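Local atomic coordinates of iota-carbonic anhydrase (Nostoc sp. PCC 7120 = FACHB-418, PDB entry 7C5W), a protein that catalyses the hydration of carbon dioxide to bicarbonate without any metal cofactor, working as a homotetramer built as a dimer of dimers. Residues D65-T79 and K164-Y176. Residues are numbered along the deposited sequence; the frame is centred on the assembly and turned at random.
Sequences DAYGYQFGPVLFKPT and KLRIITHHSSLPY
The Phe76 and His170 rings form an offset stack, planes 28° apart and centroids 4.7 Å from each other; Pro78 CG sits over the centre of one face of the phenyl ring, and His170 O lies at its edge. Both rings share one face of the parallel pair 75-77 and 169-173, with 75-77 an outermost strand of the mixed sheet within this chain. Ile167 CD1 rests over one face of the Tyr67 ring, 4.0 Å from the centroid, at a separate bridge before the corner at 168; the Tyr67 hydroxyl is hydrogen-bonded to Trp36 NE1. Leu75 N gives a hydrogen bond to Ile168 O, His170 N to Leu75 O, Lys77 N to His170 O, and Ser172 N to Lys77 O, the last almost straight (172°).

Where helix 52-66 ends, Ile167 N donates a hydrogen bond to Ala66 O, and Arg166, bent at chi2 and chi3, curls back to place NE 3.1 Å from Tyr67 O, above that carbonyl's plane; its NH1 forms a salt bridge with Asp160. With an alanine in place of Arg166, the Asp160 carboxylate is likely to lose its guanidinium mate and Tyr67 O its side-chain donor.

On the face that Lys77 and His171 share, Lys77 CD makes an off-centre CH-pi contact with the imidazole, which stacks on His171 of the second subunit. Lys77 NZ then reaches Ser172 O at 2.6 Å, in the carbonyl plane. Thr79, a hydrogencarbonate-binding residue, packs on Tyr97, the other such residue; its OG1 shares a 2.7 Å hydrogen bond with Ser172 OG, which also hydrogen-bonds Lys153 NZ.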
ATOM      1  N   ASP A  65      -5.783  -9.738  20.285  1.00 66.22           N
ATOM      2  CA  ASP A  65      -6.331  -8.397  19.946  1.00 66.99           C
ATOM      3  C   ASP A  65      -5.298  -7.500  19.253  1.00 63.63           C
ATOM      4  O   ASP A  65      -5.640  -6.935  18.221  1.00 64.92           O
ATOM      5  CB  ASP A  65      -6.755  -7.637  21.196  1.00 70.21           C
ATOM      6  CG  ASP A  65      -8.251  -7.594  21.390  1.00 79.24           C
ATOM      7  OD1 ASP A  65      -8.898  -8.623  21.105  1.00 70.10           O
ATOM      8  OD2 ASP A  65      -8.745  -6.528  21.807  1.00 95.93           O
ATOM      9  N   ALA A  66      -4.120  -7.318  19.856  1.00 57.42           N
ATOM     10  CA  ALA A  66      -3.169  -6.228  19.534  1.00 63.11           C
ATOM     11  C   ALA A  66      -2.125  -6.698  18.510  1.00 59.25           C
ATOM     12  O   ALA A  66      -1.587  -5.831  17.806  1.00 59.66           O
ATOM     13  CB  ALA A  66      -2.513  -5.712  20.790  1.00 55.81           C
ATOM     14  N   TYR A  67      -1.857  -8.006  18.434  1.00 54.44           N
ATOM     15  CA  TYR A  67      -0.875  -8.611  17.497  1.00 49.94           C
ATOM     16  C   TYR A  67      -1.612  -9.235  16.310  1.00 52.29           C
ATOM     17  O   TYR A  67      -2.856  -9.247  16.303  1.00 56.20           O
ATOM     18  CB  TYR A  67       0.029  -9.594  18.237  1.00 51.42           C
ATOM     19  CG  TYR A  67       1.046  -8.936  19.138  1.00 53.87           C
ATOM     20  CD1 TYR A  67       0.707  -8.498  20.409  1.00 54.65           C
ATOM     21  CD2 TYR A  67       2.345  -8.730  18.711  1.00 49.75           C
ATOM     22  CE1 TYR A  67       1.635  -7.879  21.230  1.00 52.77           C
ATOM     23  CE2 TYR A  67       3.286  -8.122  19.524  1.00 51.93           C
ATOM     24  CZ  TYR A  67       2.932  -7.697  20.791  1.00 52.50           C
ATOM     25  OH  TYR A  67       3.865  -7.102  21.591  1.00 54.21           O
ATOM     26  N   GLY A  68      -0.863  -9.712  15.314  1.00 54.17           N
ATOM     27  CA  GLY A  68      -1.417 -10.166  14.023  1.00 55.91           C
ATOM     28  C   GLY A  68      -0.971 -11.566  13.646  1.00 58.12           C
ATOM     29  O   GLY A  68      -0.813 -11.820  12.437  1.00 56.68           O
ATOM     30  N   TYR A  69      -0.837 -12.464  14.630  1.00 55.93           N
ATOM     31  CA  TYR A  69      -0.450 -13.885  14.430  1.00 54.37           C
ATOM     32  C   TYR A  69      -1.457 -14.586  13.516  1.00 55.23           C
ATOM     33  O   TYR A  69      -1.071 -15.588  12.890  1.00 56.16           O
ATOM     34  CB  TYR A  69      -0.277 -14.580  15.779  1.00 50.01           C
ATOM     35  CG  TYR A  69       0.992 -14.156  16.478  1.00 55.95           C
ATOM     36  CD1 TYR A  69       2.223 -14.593  16.017  1.00 50.02           C
ATOM     37  CD2 TYR A  69       0.972 -13.297  17.571  1.00 50.88           C
ATOM     38  CE1 TYR A  69       3.399 -14.208  16.636  1.00 54.56           C
ATOM     39  CE2 TYR A  69       2.144 -12.912  18.204  1.00 50.48           C
ATOM     40  CZ  TYR A  69       3.363 -13.364  17.731  1.00 54.34           C
ATOM     41  OH  TYR A  69       4.546 -12.984  18.304  1.00 53.56           O
ATOM     42  N   GLN A  70      -2.678 -14.051  13.408  1.00 54.49           N
ATOM     43  CA  GLN A  70      -3.741 -14.573  12.509  1.00 56.36           C
ATOM     44  C   GLN A  70      -3.295 -14.501  11.042  1.00 61.43           C
ATOM     45  O   GLN A  70      -3.783 -15.319  10.263  1.00 67.11           O
ATOM     46  CB  GLN A  70      -5.049 -13.799  12.691  1.00 61.48           C
ATOM     47  CG  GLN A  70      -5.690 -14.001  14.060  1.00 69.74           C
ATOM     48  CD  GLN A  70      -5.222 -12.995  15.088  1.00 71.80           C
ATOM     49  OE1 GLN A  70      -4.207 -12.315  14.915  1.00 65.12           O
ATOM     50  NE2 GLN A  70      -5.969 -12.898  16.179  1.00 69.91           N
ATOM     51  N   PHE A  71      -2.416 -13.568  10.666  1.00 60.23           N
ATOM     52  CA  PHE A  71      -1.991 -13.359   9.254  1.00 59.91           C
ATOM     53  C   PHE A  71      -0.857 -14.313   8.877  1.00 57.69           C
ATOM     54  O   PHE A  71      -0.559 -14.421   7.678  1.00 63.06           O
ATOM     55  CB  PHE A  71      -1.511 -11.927   9.015  1.00 56.11           C
ATOM     56  CG  PHE A  71      -2.513 -10.865   9.379  1.00 60.57           C
ATOM     57  CD1 PHE A  71      -3.809 -10.919   8.902  1.00 65.63           C
ATOM     58  CD2 PHE A  71      -2.152  -9.803  10.181  1.00 59.29           C
ATOM     59  CE1 PHE A  71      -4.729  -9.944   9.242  1.00 69.21           C
ATOM     60  CE2 PHE A  71      -3.073  -8.830  10.517  1.00 61.43           C
ATOM     61  CZ  PHE A  71      -4.359  -8.901  10.050  1.00 65.11           C
ATOM     62  N   GLY A  72      -0.240 -14.953   9.870  1.00 55.08           N
ATOM     63  CA  GLY A  72       1.025 -15.703   9.734  1.00 52.24           C
ATOM     64  C   GLY A  72       2.032 -15.226  10.778  1.00 52.88           C
ATOM     65  O   GLY A  72       1.658 -14.647  11.798  1.00 60.03           O
ATOM     66  N   PRO A  73       3.344 -15.429  10.564  1.00 50.86           N
ATOM     67  CA  PRO A  73       4.337 -15.031  11.556  1.00 47.90           C
ATOM     68  C   PRO A  73       4.277 -13.525  11.821  1.00 58.60           C
ATOM     69  O   PRO A  73       4.030 -12.772  10.883  1.00 52.63           O
ATOM     70  CB  PRO A  73       5.669 -15.409  10.901  1.00 55.37           C
ATOM     71  CG  PRO A  73       5.340 -15.409   9.416  1.00 58.63           C
ATOM     72  CD  PRO A  73       3.952 -16.013   9.358  1.00 52.71           C
ATOM     73  N   VAL A  74       4.468 -13.147  13.088  1.00 53.74           N
ATOM     74  CA  VAL A  74       4.733 -11.750  13.528  1.00 55.47           C
ATOM     75  C   VAL A  74       6.244 -11.596  13.712  1.00 58.88           C
ATOM     76  O   VAL A  74       6.878 -12.528  14.253  1.00 54.99           O
ATOM     77  CB  VAL A  74       3.971 -11.416  14.817  1.00 52.15           C
ATOM     78  CG1 VAL A  74       4.367 -10.047  15.350  1.00 52.85           C
ATOM     79  CG2 VAL A  74       2.469 -11.517  14.605  1.00 49.17           C
ATOM     80  N   LEU A  75       6.798 -10.471  13.259  1.00 54.96           N
ATOM     81  CA  LEU A  75       8.243 -10.165  13.397  1.00 53.28           C
ATOM     82  C   LEU A  75       8.471  -9.541  14.782  1.00 55.93           C
ATOM     83  O   LEU A  75       8.569  -8.293  14.895  1.00 53.13           O
ATOM     84  CB  LEU A  75       8.674  -9.250  12.253  1.00 53.44           C
ATOM     85  CG  LEU A  75       8.806  -9.912  10.880  1.00 52.54           C
ATOM     86  CD1 LEU A  75       7.519 -10.606  10.457  1.00 45.01           C
ATOM     87  CD2 LEU A  75       9.218  -8.876   9.841  1.00 53.73           C
ATOM     88  N   PHE A  76       8.534 -10.401  15.804  1.00 55.90           N
ATOM     89  CA  PHE A  76       8.628 -10.024  17.236  1.00 54.52           C
ATOM     90  C   PHE A  76       9.996 -10.438  17.787  1.00 57.11           C
ATOM     91  O   PHE A  76      10.251 -11.654  17.990  1.00 60.63           O
ATOM     92  CB  PHE A  76       7.470 -10.654  18.010  1.00 52.68           C
ATOM     93  CG  PHE A  76       7.341 -10.216  19.445  1.00 58.58           C
ATOM     94  CD1 PHE A  76       7.906  -9.027  19.881  1.00 56.66           C
ATOM     95  CD2 PHE A  76       6.613 -10.975  20.351  1.00 56.69           C
ATOM     96  CE1 PHE A  76       7.770  -8.624  21.201  1.00 58.62           C
ATOM     97  CE2 PHE A  76       6.481 -10.568  21.669  1.00 55.98           C
ATOM     98  CZ  PHE A  76       7.053  -9.393  22.092  1.00 57.41           C
ATOM     99  N   LYS A  77      10.875  -9.457  17.996  1.00 53.59           N
ATOM    100  CA  LYS A  77      12.137  -9.654  18.755  1.00 53.58           C
ATOM    101  C   LYS A  77      11.980  -8.926  20.083  1.00 57.41           C
ATOM    102  O   LYS A  77      12.169  -7.711  20.157  1.00 56.47           O
ATOM    103  CB  LYS A  77      13.358  -9.199  17.951  1.00 54.61           C
ATOM    104  CG  LYS A  77      14.694  -9.557  18.595  1.00 57.44           C
ATOM    105  CD  LYS A  77      15.238  -8.435  19.449  1.00 61.11           C
ATOM    106  CE  LYS A  77      15.850  -8.871  20.760  1.00 58.06           C
ATOM    107  NZ  LYS A  77      15.930  -7.731  21.704  1.00 56.33           N
ATOM    108  N   PRO A  78      11.568  -9.647  21.154  1.00 58.93           N
ATOM    109  CA  PRO A  78      11.347  -9.042  22.470  1.00 59.74           C
ATOM    110  C   PRO A  78      12.641  -8.535  23.131  1.00 59.59           C
ATOM    111  O   PRO A  78      13.710  -9.025  22.803  1.00 57.85           O
ATOM    112  CB  PRO A  78      10.725 -10.178  23.295  1.00 63.03           C
ATOM    113  CG  PRO A  78      10.255 -11.185  22.266  1.00 59.36           C
ATOM    114  CD  PRO A  78      11.266 -11.082  21.147  1.00 52.54           C
ATOM    115  N   THR A  79      12.523  -7.550  24.026  1.00 60.06           N
ATOM    116  CA  THR A  79      13.667  -6.921  24.745  1.00 64.51           C
ATOM    117  C   THR A  79      14.567  -8.009  25.349  1.00 70.53           C
ATOM    118  O   THR A  79      15.766  -8.028  24.993  1.00 67.78           O
ATOM    119  CB  THR A  79      13.203  -5.965  25.851  1.00 64.56           C
ATOM    120  OG1 THR A  79      12.110  -5.175  25.380  1.00 66.33           O
ATOM    121  CG2 THR A  79      14.314  -5.057  26.324  1.00 58.60           C
ATOM    122  N   LYS A 164      -8.995  -2.230  12.439  1.00 58.10           N
ATOM    123  CA  LYS A 164      -8.239  -2.226  13.726  1.00 56.12           C
ATOM    124  C   LYS A 164      -6.745  -2.422  13.427  1.00 57.06           C
ATOM    125  O   LYS A 164      -6.400  -3.229  12.530  1.00 58.61           O
ATOM    126  CB  LYS A 164      -8.784  -3.297  14.683  1.00 61.98           C
ATOM    127  N   LEU A 165      -5.886  -1.703  14.151  1.00 53.65           N
ATOM    128  CA  LEU A 165      -4.408  -1.759  13.995  1.00 56.31           C
ATOM    129  C   LEU A 165      -3.855  -2.995  14.717  1.00 56.77           C
ATOM    130  O   LEU A 165      -4.085  -3.127  15.931  1.00 56.97           O
ATOM    131  CB  LEU A 165      -3.812  -0.470  14.566  1.00 51.54           C
ATOM    132  CG  LEU A 165      -3.688   0.675  13.574  1.00 54.86           C
ATOM    133  CD1 LEU A 165      -5.066   1.134  13.109  1.00 61.64           C
ATOM    134  CD2 LEU A 165      -2.908   1.824  14.184  1.00 58.89           C
ATOM    135  N   ARG A 166      -3.132  -3.844  13.991  1.00 58.74           N
ATOM    136  CA  ARG A 166      -2.494  -5.073  14.521  1.00 52.59           C
ATOM    137  C   ARG A 166      -0.980  -4.965  14.349  1.00 59.05           C
ATOM    138  O   ARG A 166      -0.526  -4.577  13.240  1.00 59.74           O
ATOM    139  CB  ARG A 166      -3.024  -6.306  13.790  1.00 57.44           C
ATOM    140  CG  ARG A 166      -4.510  -6.229  13.472  1.00 66.86           C
ATOM    141  CD  ARG A 166      -5.375  -6.468  14.690  1.00 64.44           C
ATOM    142  NE  ARG A 166      -5.359  -7.880  15.038  1.00 76.87           N
ATOM    143  CZ  ARG A 166      -6.148  -8.798  14.497  1.00 75.99           C
ATOM    144  NH1 ARG A 166      -7.033  -8.448  13.579  1.00 73.50           N
ATOM    145  NH2 ARG A 166      -6.041 -10.060  14.866  1.00 74.08           N
ATOM    146  N   ILE A 167      -0.235  -5.313  15.401  1.00 56.65           N
ATOM    147  CA  ILE A 167       1.251  -5.410  15.390  1.00 51.99           C
ATOM    148  C   ILE A 167       1.664  -6.625  14.553  1.00 53.78           C
ATOM    149  O   ILE A 167       1.297  -7.765  14.907  1.00 50.38           O
ATOM    150  CB  ILE A 167       1.798  -5.486  16.827  1.00 59.08           C
ATOM    151  CG1 ILE A 167       1.475  -4.213  17.617  1.00 51.92           C
ATOM    152  CG2 ILE A 167       3.281  -5.800  16.824  1.00 49.89           C
ATOM    153  CD1 ILE A 167       1.517  -4.401  19.118  1.00 57.06           C
ATOM    154  N   ILE A 168       2.408  -6.371  13.478  1.00 51.81           N
ATOM    155  CA  ILE A 168       3.026  -7.405  12.601  1.00 51.67           C
ATOM    156  C   ILE A 168       4.547  -7.338  12.753  1.00 49.26           C
ATOM    157  O   ILE A 168       5.228  -8.285  12.302  1.00 53.39           O
ATOM    158  CB  ILE A 168       2.581  -7.195  11.142  1.00 53.92           C
ATOM    159  CG1 ILE A 168       2.976  -5.808  10.621  1.00 52.62           C
ATOM    160  CG2 ILE A 168       1.087  -7.452  11.019  1.00 50.81           C
ATOM    161  CD1 ILE A 168       2.848  -5.642   9.117  1.00 53.36           C
ATOM    162  N   THR A 169       5.060  -6.268  13.367  1.00 47.73           N
ATOM    163  CA  THR A 169       6.507  -6.072  13.642  1.00 49.75           C
ATOM    164  C   THR A 169       6.681  -5.404  15.012  1.00 51.04           C
ATOM    165  O   THR A 169       6.019  -4.393  15.262  1.00 50.46           O
ATOM    166  CB  THR A 169       7.204  -5.245  12.554  1.00 49.71           C
ATOM    167  OG1 THR A 169       6.914  -5.774  11.259  1.00 49.81           O
ATOM    168  CG2 THR A 169       8.705  -5.220  12.740  1.00 47.36           C
ATOM    169  N   HIS A 170       7.578  -5.951  15.833  1.00 52.01           N
ATOM    170  CA  HIS A 170       7.875  -5.513  17.216  1.00 55.34           C
ATOM    171  C   HIS A 170       9.329  -5.869  17.536  1.00 56.60           C
ATOM    172  O   HIS A 170       9.597  -7.022  17.878  1.00 58.27           O
ATOM    173  CB  HIS A 170       6.893  -6.173  18.188  1.00 54.88           C
ATOM    174  CG  HIS A 170       6.907  -5.591  19.559  1.00 57.54           C
ATOM    175  ND1 HIS A 170       7.949  -4.808  20.016  1.00 57.10           N
ATOM    176  CD2 HIS A 170       6.029  -5.692  20.579  1.00 55.01           C
ATOM    177  CE1 HIS A 170       7.710  -4.444  21.257  1.00 54.03           C
ATOM    178  NE2 HIS A 170       6.544  -4.979  21.630  1.00 56.69           N
ATOM    179  N   HIS A 171      10.238  -4.911  17.385  1.00 55.35           N
ATOM    180  CA  HIS A 171      11.670  -5.054  17.731  1.00 54.64           C
ATOM    181  C   HIS A 171      11.954  -4.138  18.922  1.00 57.63           C
ATOM    182  O   HIS A 171      11.819  -2.914  18.761  1.00 54.27           O
ATOM    183  CB  HIS A 171      12.529  -4.755  16.498  1.00 52.44           C
ATOM    184  CG  HIS A 171      13.978  -5.080  16.636  1.00 50.24           C
ATOM    185  ND1 HIS A 171      14.720  -5.554  15.576  1.00 53.95           N
ATOM    186  CD2 HIS A 171      14.832  -4.968  17.676  1.00 53.88           C
ATOM    187  CE1 HIS A 171      15.974  -5.717  15.959  1.00 53.59           C
ATOM    188  NE2 HIS A 171      16.065  -5.371  17.248  1.00 53.95           N
ATOM    189  N   SER A 172      12.303  -4.725  20.069  1.00 58.57           N
ATOM    190  CA  SER A 172      12.638  -4.024  21.336  1.00 58.62           C
ATOM    191  C   SER A 172      14.064  -4.401  21.752  1.00 60.36           C
ATOM    192  O   SER A 172      14.386  -5.596  21.701  1.00 60.95           O
ATOM    193  CB  SER A 172      11.635  -4.370  22.405  1.00 59.66           C
ATOM    194  OG  SER A 172      11.615  -3.384  23.424  1.00 59.66           O
ATOM    195  N   SER A 173      14.882  -3.416  22.124  1.00 57.82           N
ATOM    196  CA  SER A 173      16.300  -3.602  22.522  1.00 57.60           C
ATOM    197  C   SER A 173      16.671  -2.657  23.678  1.00 64.50           C
ATOM    198  O   SER A 173      16.242  -1.460  23.677  1.00 58.38           O
ATOM    199  CB  SER A 173      17.220  -3.411  21.341  1.00 58.79           C
ATOM    200  OG  SER A 173      17.102  -2.099  20.795  1.00 60.12           O
ATOM    201  N   LEU A 174      17.462  -3.170  24.624  1.00 60.23           N
ATOM    202  CA  LEU A 174      18.085  -2.348  25.688  1.00 63.21           C
ATOM    203  C   LEU A 174      19.062  -1.384  25.025  1.00 61.25           C
ATOM    204  O   LEU A 174      19.772  -1.764  24.098  1.00 58.38           O
ATOM    205  CB  LEU A 174      18.789  -3.259  26.699  1.00 61.48           C
ATOM    206  CG  LEU A 174      17.865  -4.149  27.531  1.00 65.08           C
ATOM    207  CD1 LEU A 174      18.681  -5.095  28.399  1.00 60.96           C
ATOM    208  CD2 LEU A 174      16.917  -3.314  28.380  1.00 56.79           C
ATOM    209  N   PRO A 175      19.103  -0.105  25.456  1.00 58.15           N
ATOM    210  CA  PRO A 175      20.063   0.849  24.903  1.00 61.39           C
ATOM    211  C   PRO A 175      21.498   0.307  25.015  1.00 67.99           C
ATOM    212  O   PRO A 175      21.865  -0.159  26.078  1.00 71.25           O
ATOM    213  CB  PRO A 175      19.840   2.106  25.764  1.00 63.82           C
ATOM    214  CG  PRO A 175      18.403   1.971  26.261  1.00 59.97           C
ATOM    215  CD  PRO A 175      18.217   0.486  26.471  1.00 57.80           C
ATOM    216  N   TYR A 176      22.265   0.349  23.924  1.00 65.65           N
ATOM    217  CA  TYR A 176      23.685  -0.088  23.898  1.00 72.61           C
ATOM    218  C   TYR A 176      24.470   0.713  24.942  1.00 75.13           C
ATOM    219  O   TYR A 176      24.350   1.949  24.948  1.00 73.17           O
ATOM    220  CB  TYR A 176      24.304   0.077  22.510  1.00 67.84           C
ATOM    221  CG  TYR A 176      25.779  -0.231  22.464  1.00 75.30           C
ATOM    222  CD1 TYR A 176      26.264  -1.453  22.901  1.00 75.42           C
ATOM    223  CD2 TYR A 176      26.694   0.696  21.990  1.00 76.81           C
ATOM    224  CE1 TYR A 176      27.617  -1.750  22.868  1.00 76.85           C
ATOM    225  CE2 TYR A 176      28.050   0.414  21.943  1.00 79.22           C
ATOM    226  CZ  TYR A 176      28.513  -0.814  22.385  1.00 78.42           C
ATOM    227  OH  TYR A 176      29.845  -1.101  22.351  1.00 84.39           O
TER